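Local coordinates for protein Afp2 (Serratia entomophila, PDB 6RBN) that probably serves as a sheath subunit of the anti-feeding prophage, a contractile injection system, wrapping its inner tube in the extended state, at residues 49-55 against 71-75. Residues are numbered along the deposited sequence; the frame is centred on the assembly and turned at random.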
loop_
_atom_site.group_PDB
_atom_site.type_symbol
_atom_site.label_atom_id
_atom_site.label_comp_id
_atom_site.label_asym_id
_atom_site.label_seq_id
_atom_site.Cartn_x
_atom_site.Cartn_y
_atom_site.Cartn_z
ATOM N N PHE C 49 44.037 -11.206 -79.390
ATOM C CA PHE C 49 43.118 -10.848 -80.467
ATOM C C PHE C 49 41.694 -11.081 -79.992
ATOM O O PHE C 49 41.309 -12.223 -79.731
ATOM C CB PHE C 49 43.415 -11.683 -81.710
ATOM C CG PHE C 49 44.707 -11.330 -82.379
ATOM C CD1 PHE C 49 45.182 -10.033 -82.358
ATOM C CD2 PHE C 49 45.487 -12.312 -82.953
ATOM C CE1 PHE C 49 46.380 -9.713 -82.955
ATOM C CE2 PHE C 49 46.687 -11.997 -83.542
ATOM C CZ PHE C 49 47.133 -10.698 -83.544
ATOM N N ARG C 50 40.909 -10.007 -79.890
ATOM C CA ARG C 50 39.564 -10.113 -79.337
ATOM C C ARG C 50 38.506 -10.444 -80.378
ATOM O O ARG C 50 37.511 -11.096 -80.045
ATOM C CB ARG C 50 39.176 -8.816 -78.628
ATOM C CG ARG C 50 39.968 -8.548 -77.367
ATOM C CD ARG C 50 39.546 -7.252 -76.710
ATOM N NE ARG C 50 40.311 -6.998 -75.495
ATOM C CZ ARG C 50 41.457 -6.325 -75.467
ATOM N NH1 ARG C 50 41.971 -5.840 -76.589
ATOM N NH2 ARG C 50 42.089 -6.139 -74.317
ATOM N N ASN C 51 38.679 -10.005 -81.621
ATOM C CA ASN C 51 37.722 -10.304 -82.673
ATOM C C ASN C 51 38.442 -10.339 -84.015
ATOM O O ASN C 51 39.671 -10.238 -84.086
ATOM C CB ASN C 51 36.551 -9.309 -82.651
ATOM C CG ASN C 51 36.990 -7.859 -82.705
ATOM O OD1 ASN C 51 38.165 -7.544 -82.860
ATOM N ND2 ASN C 51 36.028 -6.961 -82.561
ATOM N N TRP C 52 37.660 -10.495 -85.082
ATOM C CA TRP C 52 38.225 -10.566 -86.425
ATOM C C TRP C 52 38.741 -9.212 -86.894
ATOM O O TRP C 52 39.660 -9.155 -87.719
ATOM C CB TRP C 52 37.176 -11.112 -87.393
ATOM C CG TRP C 52 37.612 -11.180 -88.822
ATOM C CD1 TRP C 52 37.198 -10.379 -89.840
ATOM C CD2 TRP C 52 38.567 -12.084 -89.387
ATOM N NE1 TRP C 52 37.820 -10.734 -91.008
ATOM C CE2 TRP C 52 38.666 -11.781 -90.756
ATOM C CE3 TRP C 52 39.341 -13.124 -88.871
ATOM C CZ2 TRP C 52 39.511 -12.475 -91.614
ATOM C CZ3 TRP C 52 40.176 -13.813 -89.724
ATOM C CH2 TRP C 52 40.256 -13.485 -91.079
ATOM N N ALA C 53 38.175 -8.121 -86.378
ATOM C CA ALA C 53 38.617 -6.792 -86.784
ATOM C C ALA C 53 40.011 -6.482 -86.252
ATOM O O ALA C 53 40.821 -5.869 -86.954
ATOM C CB ALA C 53 37.615 -5.741 -86.314
ATOM N N GLU C 54 40.313 -6.903 -85.021
ATOM C CA GLU C 54 41.647 -6.681 -84.475
ATOM C C GLU C 54 42.679 -7.601 -85.107
ATOM O O GLU C 54 43.871 -7.280 -85.111
ATOM C CB GLU C 54 41.647 -6.876 -82.962
ATOM C CG GLU C 54 40.894 -5.819 -82.195
ATOM C CD GLU C 54 40.938 -6.057 -80.703
ATOM O OE1 GLU C 54 41.486 -7.097 -80.284
ATOM O OE2 GLU C 54 40.424 -5.205 -79.947
ATOM N N PHE C 55 42.250 -8.747 -85.630
ATOM C CA PHE C 55 43.200 -9.679 -86.222
ATOM C C PHE C 55 43.649 -9.224 -87.603
ATOM O O PHE C 55 44.811 -9.421 -87.974
ATOM C CB PHE C 55 42.587 -11.076 -86.278
ATOM C CG PHE C 55 43.456 -12.087 -86.949
ATOM C CD1 PHE C 55 44.647 -12.481 -86.379
ATOM C CD2 PHE C 55 43.065 -12.669 -88.139
ATOM C CE1 PHE C 55 45.449 -13.410 -87.000
ATOM C CE2 PHE C 55 43.857 -13.611 -88.758
ATOM C CZ PHE C 55 45.050 -13.982 -88.186
ATOM N N LEU C 71 43.059 -19.295 -87.255
ATOM C CA LEU C 71 42.328 -18.166 -86.702
ATOM C C LEU C 71 41.194 -17.708 -87.599
ATOM O O LEU C 71 40.154 -17.283 -87.092
ATOM C CB LEU C 71 43.292 -17.019 -86.436
ATOM C CG LEU C 71 44.144 -17.338 -85.220
ATOM C CD1 LEU C 71 45.286 -16.406 -85.121
ATOM C CD2 LEU C 71 43.267 -17.161 -84.032
ATOM N N SER C 72 41.368 -17.782 -88.919
ATOM C CA SER C 72 40.280 -17.428 -89.823
ATOM C C SER C 72 39.125 -18.413 -89.721
ATOM O O SER C 72 37.970 -18.032 -89.916
ATOM C CB SER C 72 40.791 -17.360 -91.260
ATOM O OG SER C 72 41.195 -18.637 -91.707
ATOM N N LEU C 73 39.419 -19.672 -89.400
ATOM C CA LEU C 73 38.387 -20.663 -89.138
ATOM C C LEU C 73 37.845 -20.544 -87.720
ATOM O O LEU C 73 36.728 -20.994 -87.455
ATOM C CB LEU C 73 38.968 -22.056 -89.410
ATOM C CG LEU C 73 38.163 -23.333 -89.668
ATOM C CD1 LEU C 73 37.696 -24.010 -88.409
ATOM C CD2 LEU C 73 36.989 -23.025 -90.578
ATOM N N TRP C 74 38.607 -19.925 -86.815
ATOM C CA TRP C 74 38.129 -19.665 -85.460
ATOM C C TRP C 74 37.076 -18.568 -85.438
ATOM O O TRP C 74 35.993 -18.745 -84.871
ATOM C CB TRP C 74 39.299 -19.279 -84.553
ATOM C CG TRP C 74 38.873 -18.819 -83.193
ATOM C CD1 TRP C 74 38.803 -17.532 -82.750
ATOM C CD2 TRP C 74 38.456 -19.638 -82.099
ATOM N NE1 TRP C 74 38.366 -17.499 -81.453
ATOM C CE2 TRP C 74 38.147 -18.780 -81.029
ATOM C CE3 TRP C 74 38.314 -21.015 -81.922
ATOM C CZ2 TRP C 74 37.701 -19.253 -79.805
ATOM C CZ3 TRP C 74 37.887 -21.479 -80.706
ATOM C CH2 TRP C 74 37.580 -20.604 -79.662
ATOM N N PHE C 75 37.384 -17.414 -86.033
ATOM C CA PHE C 75 36.519 -16.253 -85.889
ATOM C C PHE C 75 35.261 -16.324 -86.738
ATOM O O PHE C 75 34.324 -15.562 -86.487
ATOM C CB PHE C 75 37.273 -14.968 -86.224
ATOM C CG PHE C 75 38.293 -14.579 -85.201
ATOM C CD1 PHE C 75 37.897 -14.091 -83.969
ATOM C CD2 PHE C 75 39.643 -14.645 -85.483
ATOM C CE1 PHE C 75 38.828 -13.725 -83.027
ATOM C CE2 PHE C 75 40.576 -14.276 -84.546
ATOM C CZ PHE C 75 40.168 -13.809 -83.320
#
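Phe-75 makes the largest single contribution to the contact, its ring lying against the turn where strand 46-49 gives way to helix 52-58. One face lies against backbone: Asn-51 C sits over the rim, 3.5 Å from Phe-75 CE1, with Trp-52 N beside it. The other face is covered by Trp-74 CD1 from the ring's own helix, so the phenyl is sandwiched. With CG anti to the carbonyl carbon (chi1 -71°), the ring reaches across to that turn, and Phe-75 CZ comes within 4.2 Å of Phe-49 CB.

Trp-52 brings the benzo part of its indole alongside helix 66-75: CE3 is 3.7 Å from Phe-75 CD2, which lies at the indole edge, and CZ3 is 3.6 Å from Ser-72 CA. Trp-52 NE1 hydrogen-bonds to Ser-18 OG, and Ser-72 OG to Tyr-68 O. In a CH-pi contact, Leu-71 CB stands over one face of the Phe-55 ring, 4.2 Å from its centroid, and Leu-71 CD1 touches Phe-55 CE1.

Both helices belong to the link between strands 46-49 and 82-86, antiparallel neighbours in the mixed sheet; Leu-71 and Phe-75 also rest on Cys-82.

No hydrogen bond crosses between the segments; the polar bonds here shape the turn. Asn-51 is the N-cap, OD1 accepting from Glu-54 N at 3.1 Å, and Glu-54 OE1 accepts a hydrogen bond from Arg-50 N at 3.0 Å.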